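Local atomic coordinates of outer membrane protein assembly factor BamA (Haemophilus ducreyi, PDB entry 4K3C), a protein that probably serves as part of the Bam complex, which helps assemble beta-barrel proteins and insert them into the outer membrane. Residues T200-V205 / E228-S233; A240-T245 / L273-R278. One frame throughout, in Å; residues are numbered along the deposited sequence.

Contact 1 of 2, residues T200-V205 / E228-S233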
ATOM      1  N   THR A 200      12.983 -12.473 -15.189  1.00 52.79           N
ATOM      2  CA  THR A 200      13.325 -13.141 -16.441  1.00 48.81           C
ATOM      3  C   THR A 200      12.632 -12.419 -17.582  1.00 48.24           C
ATOM      4  O   THR A 200      13.046 -12.541 -18.737  1.00 67.26           O
ATOM      5  CB  THR A 200      12.897 -14.621 -16.474  1.00 55.31           C
ATOM      6  OG1 THR A 200      11.734 -14.803 -15.653  1.00 49.50           O
ATOM      7  CG2 THR A 200      14.031 -15.523 -15.987  1.00 66.28           C
ATOM      8  N   ASP A 201      11.583 -11.665 -17.253  1.00 36.16           N
ATOM      9  CA  ASP A 201      10.753 -11.013 -18.265  1.00 47.30           C
ATOM     10  C   ASP A 201      11.175  -9.576 -18.554  1.00 55.38           C
ATOM     11  O   ASP A 201      11.029  -9.095 -19.687  1.00 53.65           O
ATOM     12  CB  ASP A 201       9.260 -11.070 -17.902  1.00 51.71           C
ATOM     13  CG  ASP A 201       8.631 -12.418 -18.215  1.00 57.00           C
ATOM     14  OD1 ASP A 201       8.637 -12.828 -19.395  1.00 62.77           O
ATOM     15  OD2 ASP A 201       8.117 -13.064 -17.283  1.00 57.52           O
ATOM     16  N   SER A 202      11.697  -8.885 -17.545  1.00 59.04           N
ATOM     17  CA  SER A 202      12.205  -7.534 -17.785  1.00 62.60           C
ATOM     18  C   SER A 202      13.357  -7.060 -16.892  1.00 57.42           C
ATOM     19  O   SER A 202      13.711  -7.682 -15.895  1.00 59.42           O
ATOM     20  CB  SER A 202      11.057  -6.508 -17.747  1.00 57.32           C
ATOM     21  OG  SER A 202      10.267  -6.655 -16.583  1.00 45.41           O
ATOM     22  N   THR A 203      13.953  -5.949 -17.296  1.00 47.87           N
ATOM     23  CA  THR A 203      14.741  -5.147 -16.385  1.00 43.55           C
ATOM     24  C   THR A 203      14.093  -3.767 -16.390  1.00 41.35           C
ATOM     25  O   THR A 203      13.705  -3.266 -17.442  1.00 38.17           O
ATOM     26  CB  THR A 203      16.204  -5.045 -16.824  1.00 38.59           C
ATOM     27  OG1 THR A 203      16.258  -4.442 -18.114  1.00 50.78           O
ATOM     28  CG2 THR A 203      16.843  -6.419 -16.903  1.00 39.11           C
ATOM     29  N   ASN A 204      13.941  -3.162 -15.223  1.00 35.68           N
ATOM     30  CA  ASN A 204      13.253  -1.891 -15.162  1.00 33.63           C
ATOM     31  C   ASN A 204      14.034  -0.925 -14.304  1.00 39.32           C
ATOM     32  O   ASN A 204      14.301  -1.185 -13.143  1.00 52.63           O
ATOM     33  CB  ASN A 204      11.847  -2.058 -14.592  1.00 49.46           C
ATOM     34  CG  ASN A 204      11.311  -3.484 -14.730  1.00 67.56           C
ATOM     35  OD1 ASN A 204      10.428  -3.751 -15.550  1.00 71.40           O
ATOM     36  ND2 ASN A 204      11.832  -4.403 -13.911  1.00 74.88           N
ATOM     37  N   VAL A 205      14.410   0.192 -14.892  1.00 36.16           N
ATOM     38  CA  VAL A 205      15.059   1.248 -14.154  1.00 39.90           C
ATOM     39  C   VAL A 205      14.036   2.350 -13.957  1.00 47.22           C
ATOM     40  O   VAL A 205      13.134   2.532 -14.766  1.00 54.08           O
ATOM     41  CB  VAL A 205      16.279   1.777 -14.913  1.00 41.21           C
ATOM     42  CG1 VAL A 205      17.007   2.867 -14.120  1.00 28.73           C
ATOM     43  CG2 VAL A 205      17.191   0.636 -15.200  1.00 32.54           C
ATOM     44  N   GLU A 228      11.631   0.353 -19.222  1.00 38.34           N
ATOM     45  CA  GLU A 228      11.462  -1.074 -19.030  1.00 28.44           C
ATOM     46  C   GLU A 228      11.882  -1.778 -20.300  1.00 48.59           C
ATOM     47  O   GLU A 228      11.494  -1.377 -21.393  1.00 45.61           O
ATOM     48  CB  GLU A 228      10.021  -1.456 -18.675  1.00 46.87           C
ATOM     49  CG  GLU A 228       9.796  -2.987 -18.658  1.00 60.00           C
ATOM     50  CD  GLU A 228       8.374  -3.414 -18.293  1.00 76.11           C
ATOM     51  OE1 GLU A 228       8.213  -4.385 -17.516  1.00 79.52           O
ATOM     52  OE2 GLU A 228       7.414  -2.797 -18.796  1.00 82.45           O
ATOM     53  N   ASP A 229      12.691  -2.821 -20.149  1.00 53.26           N
ATOM     54  CA  ASP A 229      13.058  -3.684 -21.261  1.00 49.87           C
ATOM     55  C   ASP A 229      12.449  -5.058 -21.058  1.00 45.63           C
ATOM     56  O   ASP A 229      13.031  -5.885 -20.363  1.00 49.42           O
ATOM     57  CB  ASP A 229      14.574  -3.800 -21.379  1.00 53.39           C
ATOM     58  CG  ASP A 229      15.004  -4.472 -22.669  1.00 74.83           C
ATOM     59  OD1 ASP A 229      14.300  -4.297 -23.687  1.00 82.79           O
ATOM     60  OD2 ASP A 229      16.041  -5.175 -22.669  1.00 85.77           O
ATOM     61  N   TYR A 230      11.280  -5.283 -21.667  1.00 44.09           N
ATOM     62  CA  TYR A 230      10.509  -6.535 -21.551  1.00 40.97           C
ATOM     63  C   TYR A 230      10.862  -7.531 -22.645  1.00 43.91           C
ATOM     64  O   TYR A 230      11.020  -7.158 -23.814  1.00 44.17           O
ATOM     65  CB  TYR A 230       9.020  -6.234 -21.637  1.00 30.14           C
ATOM     66  CG  TYR A 230       8.117  -7.396 -21.370  1.00 37.28           C
ATOM     67  CD1 TYR A 230       7.898  -7.836 -20.081  1.00 38.32           C
ATOM     68  CD2 TYR A 230       7.442  -8.041 -22.404  1.00 44.62           C
ATOM     69  CE1 TYR A 230       7.047  -8.912 -19.817  1.00 48.48           C
ATOM     70  CE2 TYR A 230       6.578  -9.115 -22.152  1.00 42.43           C
ATOM     71  CZ  TYR A 230       6.388  -9.541 -20.851  1.00 49.14           C
ATOM     72  OH  TYR A 230       5.557 -10.599 -20.561  1.00 54.20           O
ATOM     73  N   ASP A 231      10.995  -8.795 -22.258  1.00 43.42           N
ATOM     74  CA  ASP A 231      11.296  -9.855 -23.209  1.00 46.18           C
ATOM     75  C   ASP A 231      10.826 -11.175 -22.666  1.00 42.15           C
ATOM     76  O   ASP A 231      11.344 -11.696 -21.693  1.00 50.75           O
ATOM     77  CB  ASP A 231      12.778  -9.935 -23.528  1.00 51.63           C
ATOM     78  CG  ASP A 231      13.102 -11.042 -24.527  1.00 59.77           C
ATOM     79  OD1 ASP A 231      12.209 -11.868 -24.841  1.00 54.36           O
ATOM     80  OD2 ASP A 231      14.267 -11.086 -24.990  1.00 58.40           O
ATOM     81  N   ASN A 232       9.917 -11.754 -23.417  1.00 47.89           N
ATOM     82  CA  ASN A 232       8.931 -12.685 -22.926  1.00 48.93           C
ATOM     83  C   ASN A 232       9.246 -14.101 -23.426  1.00 61.50           C
ATOM     84  O   ASN A 232       8.548 -15.066 -23.115  1.00 68.11           O
ATOM     85  CB  ASN A 232       7.613 -12.155 -23.481  1.00 45.74           C
ATOM     86  CG  ASN A 232       6.478 -13.050 -23.243  1.00 67.24           C
ATOM     87  OD1 ASN A 232       6.014 -13.725 -24.161  1.00 75.71           O
ATOM     88  ND2 ASN A 232       5.981 -13.062 -22.010  1.00 79.68           N
ATOM     89  N   SER A 233      10.345 -14.207 -24.169  1.00 56.35           N
ATOM     90  CA  SER A 233      10.612 -15.345 -25.047  1.00 42.15           C
ATOM     91  C   SER A 233      10.670 -16.718 -24.382  1.00 48.62           C
ATOM     92  O   SER A 233      10.557 -17.743 -25.059  1.00 56.91           O
ATOM     93  CB  SER A 233      11.896 -15.094 -25.830  1.00 49.09           C
ATOM     94  OG  SER A 233      11.963 -13.748 -26.266  1.00 59.29           O
TER

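Contact 2 of 2, residues A240-T245 / L273-R278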
ATOM      1  N   ALA A 240       5.213 -14.722 -27.754  1.00 51.54           N
ATOM      2  CA  ALA A 240       6.271 -13.927 -27.210  1.00 53.72           C
ATOM      3  C   ALA A 240       6.322 -12.666 -28.026  1.00 55.82           C
ATOM      4  O   ALA A 240       5.833 -12.633 -29.160  1.00 56.96           O
ATOM      5  CB  ALA A 240       7.567 -14.666 -27.306  1.00 58.80           C
ATOM      6  N   TYR A 241       6.883 -11.624 -27.427  1.00 49.37           N
ATOM      7  CA  TYR A 241       7.147 -10.384 -28.131  1.00 52.11           C
ATOM      8  C   TYR A 241       8.247  -9.693 -27.350  1.00 55.29           C
ATOM      9  O   TYR A 241       8.554 -10.106 -26.232  1.00 60.09           O
ATOM     10  CB  TYR A 241       5.883  -9.516 -28.224  1.00 44.78           C
ATOM     11  CG  TYR A 241       5.291  -9.124 -26.884  1.00 46.27           C
ATOM     12  CD1 TYR A 241       5.731  -7.983 -26.217  1.00 41.00           C
ATOM     13  CD2 TYR A 241       4.285  -9.882 -26.288  1.00 33.62           C
ATOM     14  CE1 TYR A 241       5.196  -7.618 -24.999  1.00 32.55           C
ATOM     15  CE2 TYR A 241       3.749  -9.523 -25.075  1.00 32.41           C
ATOM     16  CZ  TYR A 241       4.204  -8.389 -24.435  1.00 39.72           C
ATOM     17  OH  TYR A 241       3.671  -8.018 -23.220  1.00 49.95           O
ATOM     18  N   LYS A 242       8.861  -8.669 -27.933  1.00 49.42           N
ATOM     19  CA  LYS A 242       9.789  -7.835 -27.178  1.00 45.21           C
ATOM     20  C   LYS A 242       9.289  -6.401 -27.132  1.00 45.92           C
ATOM     21  O   LYS A 242       8.913  -5.838 -28.158  1.00 34.88           O
ATOM     22  CB  LYS A 242      11.195  -7.917 -27.755  1.00 45.52           C
ATOM     23  CG  LYS A 242      11.881  -9.247 -27.448  1.00 51.71           C
ATOM     24  CD  LYS A 242      12.916  -9.615 -28.514  1.00 50.12           C
ATOM     25  CE  LYS A 242      13.222 -11.096 -28.512  1.00 47.16           C
ATOM     26  NZ  LYS A 242      14.301 -11.414 -29.483  1.00 57.66           N
ATOM     27  N   ARG A 243       9.261  -5.831 -25.928  1.00 33.03           N
ATOM     28  CA  ARG A 243       8.788  -4.464 -25.742  1.00 32.90           C
ATOM     29  C   ARG A 243       9.801  -3.637 -24.984  1.00 36.52           C
ATOM     30  O   ARG A 243      10.316  -4.052 -23.952  1.00 48.59           O
ATOM     31  CB  ARG A 243       7.461  -4.434 -24.992  1.00 36.01           C
ATOM     32  CG  ARG A 243       6.752  -3.092 -25.066  1.00 34.85           C
ATOM     33  CD  ARG A 243       5.654  -2.989 -24.033  1.00 38.40           C
ATOM     34  NE  ARG A 243       6.192  -3.073 -22.678  1.00 49.27           N
ATOM     35  CZ  ARG A 243       5.900  -4.031 -21.801  1.00 64.95           C
ATOM     36  NH1 ARG A 243       6.451  -4.001 -20.592  1.00 66.23           N
ATOM     37  NH2 ARG A 243       5.060  -5.017 -22.122  1.00 69.09           N
ATOM     38  N   LYS A 244      10.085  -2.459 -25.501  1.00 37.65           N
ATOM     39  CA  LYS A 244      11.020  -1.566 -24.850  1.00 44.27           C
ATOM     40  C   LYS A 244      10.196  -0.337 -24.585  1.00 53.79           C
ATOM     41  O   LYS A 244       9.575   0.211 -25.499  1.00 52.82           O
ATOM     42  CB  LYS A 244      12.177  -1.239 -25.795  1.00 46.08           C
ATOM     43  CG  LYS A 244      13.449  -0.747 -25.142  1.00 62.36           C
ATOM     44  CD  LYS A 244      14.564  -0.660 -26.199  1.00 85.83           C
ATOM     45  CE  LYS A 244      15.940  -0.347 -25.604  1.00 94.59           C
ATOM     46  NZ  LYS A 244      17.007  -0.311 -26.648  1.00 91.82           N
ATOM     47  N   THR A 245      10.114   0.089 -23.338  1.00 30.09           N
ATOM     48  CA  THR A 245       9.358   1.296 -23.142  1.00 33.66           C
ATOM     49  C   THR A 245       9.990   2.289 -22.200  1.00 38.80           C
ATOM     50  O   THR A 245      10.643   1.917 -21.228  1.00 40.27           O
ATOM     51  CB  THR A 245       7.896   1.044 -22.755  1.00 30.72           C
ATOM     52  OG1 THR A 245       7.581   1.851 -21.614  1.00 33.63           O
ATOM     53  CG2 THR A 245       7.658  -0.402 -22.452  1.00 29.22           C
ATOM     54  N   LEU A 273       8.068  -1.953 -30.058  1.00 48.58           N
ATOM     55  CA  LEU A 273       8.005  -3.412 -30.119  1.00 44.31           C
ATOM     56  C   LEU A 273       8.744  -3.995 -31.319  1.00 56.02           C
ATOM     57  O   LEU A 273       8.616  -3.509 -32.441  1.00 61.13           O
ATOM     58  CB  LEU A 273       6.555  -3.905 -30.061  1.00 39.34           C
ATOM     59  CG  LEU A 273       5.894  -3.807 -28.674  1.00 42.45           C
ATOM     60  CD1 LEU A 273       5.389  -2.402 -28.359  1.00 38.79           C
ATOM     61  CD2 LEU A 273       4.781  -4.846 -28.492  1.00 45.95           C
ATOM     62  N   ARG A 274       9.534  -5.035 -31.055  1.00 63.74           N
ATOM     63  CA  ARG A 274      10.302  -5.753 -32.071  1.00 59.03           C
ATOM     64  C   ARG A 274       9.983  -7.248 -31.911  1.00 62.98           C
ATOM     65  O   ARG A 274       9.356  -7.642 -30.912  1.00 47.83           O
ATOM     66  CB  ARG A 274      11.802  -5.486 -31.890  1.00 54.83           C
ATOM     67  CG  ARG A 274      12.456  -6.228 -30.712  1.00 70.56           C
ATOM     68  CD  ARG A 274      13.642  -5.465 -30.108  1.00 85.03           C
ATOM     69  NE  ARG A 274      14.669  -5.153 -31.100  1.00106.40           N
ATOM     70  CZ  ARG A 274      15.555  -4.163 -30.984  1.00116.22           C
ATOM     71  NH1 ARG A 274      15.544  -3.372 -29.913  1.00112.47           N
ATOM     72  NH2 ARG A 274      16.454  -3.962 -31.947  1.00117.94           N
ATOM     73  N   ASN A 275      10.424  -8.068 -32.869  1.00 74.22           N
ATOM     74  CA  ASN A 275      10.008  -9.466 -32.933  1.00 74.15           C
ATOM     75  C   ASN A 275       8.528  -9.378 -33.289  1.00 79.65           C
ATOM     76  O   ASN A 275       8.183  -8.795 -34.322  1.00 74.24           O
ATOM     77  CB  ASN A 275      10.295 -10.196 -31.596  1.00126.68           C
ATOM     78  CG  ASN A 275       9.892 -11.672 -31.593  1.00128.89           C
ATOM     79  OD1 ASN A 275       8.921 -12.074 -32.231  1.00132.01           O
ATOM     80  ND2 ASN A 275      10.628 -12.479 -30.831  1.00126.62           N
ATOM     81  N   VAL A 276       7.662  -9.883 -32.410  1.00 83.27           N
ATOM     82  CA  VAL A 276       6.219  -9.984 -32.663  1.00 68.48           C
ATOM     83  C   VAL A 276       5.965 -10.834 -33.894  1.00 65.08           C
ATOM     84  O   VAL A 276       5.923 -10.311 -35.012  1.00 57.56           O
ATOM     85  CB  VAL A 276       5.548  -8.623 -32.867  1.00 63.07           C
ATOM     86  CG1 VAL A 276       4.057  -8.774 -32.686  1.00 72.10           C
ATOM     87  CG2 VAL A 276       6.089  -7.603 -31.884  1.00 65.81           C
ATOM     88  N   GLU A 277       5.774 -12.136 -33.682  1.00 68.65           N
ATOM     89  CA  GLU A 277       5.858 -13.101 -34.780  1.00 72.15           C
ATOM     90  C   GLU A 277       4.603 -13.209 -35.619  1.00 67.90           C
ATOM     91  O   GLU A 277       4.441 -14.161 -36.376  1.00 81.56           O
ATOM     92  CB  GLU A 277       6.336 -14.484 -34.303  1.00 78.99           C
ATOM     93  CG  GLU A 277       5.273 -15.410 -33.741  1.00 78.21           C
ATOM     94  CD  GLU A 277       5.242 -16.741 -34.473  1.00 75.56           C
ATOM     95  OE1 GLU A 277       5.125 -16.730 -35.717  1.00 63.55           O
ATOM     96  OE2 GLU A 277       5.343 -17.795 -33.804  1.00 82.72           O
ATOM     97  N   ARG A 278       3.736 -12.212 -35.492  1.00 56.03           N
ATOM     98  CA  ARG A 278       2.584 -12.056 -36.381  1.00 61.47           C
ATOM     99  C   ARG A 278       1.512 -13.121 -36.209  1.00 58.06           C
ATOM    100  O   ARG A 278       1.549 -14.171 -36.849  1.00 56.75           O
ATOM    101  CB  ARG A 278       3.011 -11.947 -37.853  1.00 69.83           C
ATOM    102  CG  ARG A 278       1.861 -11.673 -38.809  1.00 72.29           C
ATOM    103  CD  ARG A 278       2.340 -11.429 -40.236  1.00 70.61           C
ATOM    104  NE  ARG A 278       1.229 -11.028 -41.094  1.00 70.42           N
ATOM    105  CZ  ARG A 278       0.986 -11.530 -42.299  1.00 70.79           C
ATOM    106  NH1 ARG A 278       1.784 -12.453 -42.817  1.00 78.35           N
ATOM    107  NH2 ARG A 278      -0.058 -11.103 -42.989  1.00 66.80           N
TER

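Contact 1 of 2, residues T200-V205 / E228-S233
Thr203 and Asp229 pair through two backbone hydrogen bonds: Thr203 N to Asp229 O, 3.2 Å, and Asp229 N to Thr203 O, 2.9 Å. A third bond runs from Asp231 N to Asp201 O, 2.6 Å. Segments 202-205 and 228-231 run antiparallel (174°), with Ser202-Tyr230 and Asn204-Glu228 as the flanking non-hydrogen-bonded pairs.

Among polar side chains, a chi1 of 172° sets Glu228 CG anti to the backbone N. The chain runs on extended and brings OE1 within 3.2 Å of Ser202 OG, a possible hydrogen bond; its OE2 forms a salt bridge with Arg243 on the next strand.

Asp201 and Tyr230 run alongside each other, Asp201 CB 3.6 Å from Tyr230 CE1, carboxylate and ring planes only 20° apart. Ser202 CB sits at the ring edge, near its plane. Asp201 OD2 reaches a salt bridge to Arg235. On the other face, Thr203 and Asp229 pack side by side, OG1 of Thr203 3.7 Å from CB of Asp229.

Past the paired residues, Ser233 N donates to Asp231 OD1 (3.1 Å), an Asx turn. Such pairing, giving way to loop, is that of the open, extracellular ends of two neighbouring antiparallel strands, 202-211 and 220-231, of an Omp85 transmembrane barrel.

Contact 2 of 2, residues A240-T245 / L273-R278
Lys242 and Arg274 form an antiparallel hydrogen-bonded pair, Lys242 N reaching Arg274 O at 3.2 Å and Arg274 N reaching Lys242 O at 3.1 Å. They lie at the extracellular end of the beta hairpin made by strands 242-254 and 260-274 of the Omp85 barrel, remote from its connecting turn. Arg243 and Leu273 follow as a non-hydrogen-bonded pair, where Leu273 CA makes a CA-H...O contact of 3.2 Å with Lys242 O. Beyond Arg274 the strand pairing stops: Asn275 and Val276 both have positive phi, and the chain departs into the long loop that carries helix 280-288.

On one face, the Lys242 and Arg274 side chains cross obliquely, Lys242 CB 3.6 Å from Arg274 CG, so these two cationic residues meet through aliphatic carbons. Lys242 also crosses Asn275 at about a right angle, its CE 3.7 Å from Asn275 ND2, although Asn275 is poorly ordered.

On the other face, Arg243 and Leu273 lie side by side, with Arg243 CG 3.6 Å from Leu273 CD1. The Arg243 chain then bends at chi3 (63°); its polar end has Glu228 as partner, and Thr245 CG2 lies at the guanidinium edge, in plane. Arg243 CB lies in plane at the edge of the Tyr241 ring, and Tyr241 also touches Arg282 of the loop helix. Tyr241 packs against Leu273 and Val276: the ring meets Leu273 obliquely, Tyr241 CD1 4.0 Å from Leu273 CD2, while Tyr241 CB rests 4.1 Å from Val276 CG2.

Contacts 1 and 2 join two successive strand pairs of the same barrel wall, their centres about 11 Å apart, and are stitched together because strands 220-231 and 242-254 are themselves neighbours. The Glu228-Arg243 pair is the joint between them, and the Tyr230 and Tyr241 rings meet across the same seam with planes at about 35°. Neither contact is a deep core: contact 1 is a surface contact, contact 2 partly buried. Their chemistry differs too. Contact 1 is rich in carboxylates and hydroxyls, whereas contact 2 combines cationic side chains with a buried patch of Leu273, touched by Tyr387, and Val276, touched by Tyr300, both in extracellular loops.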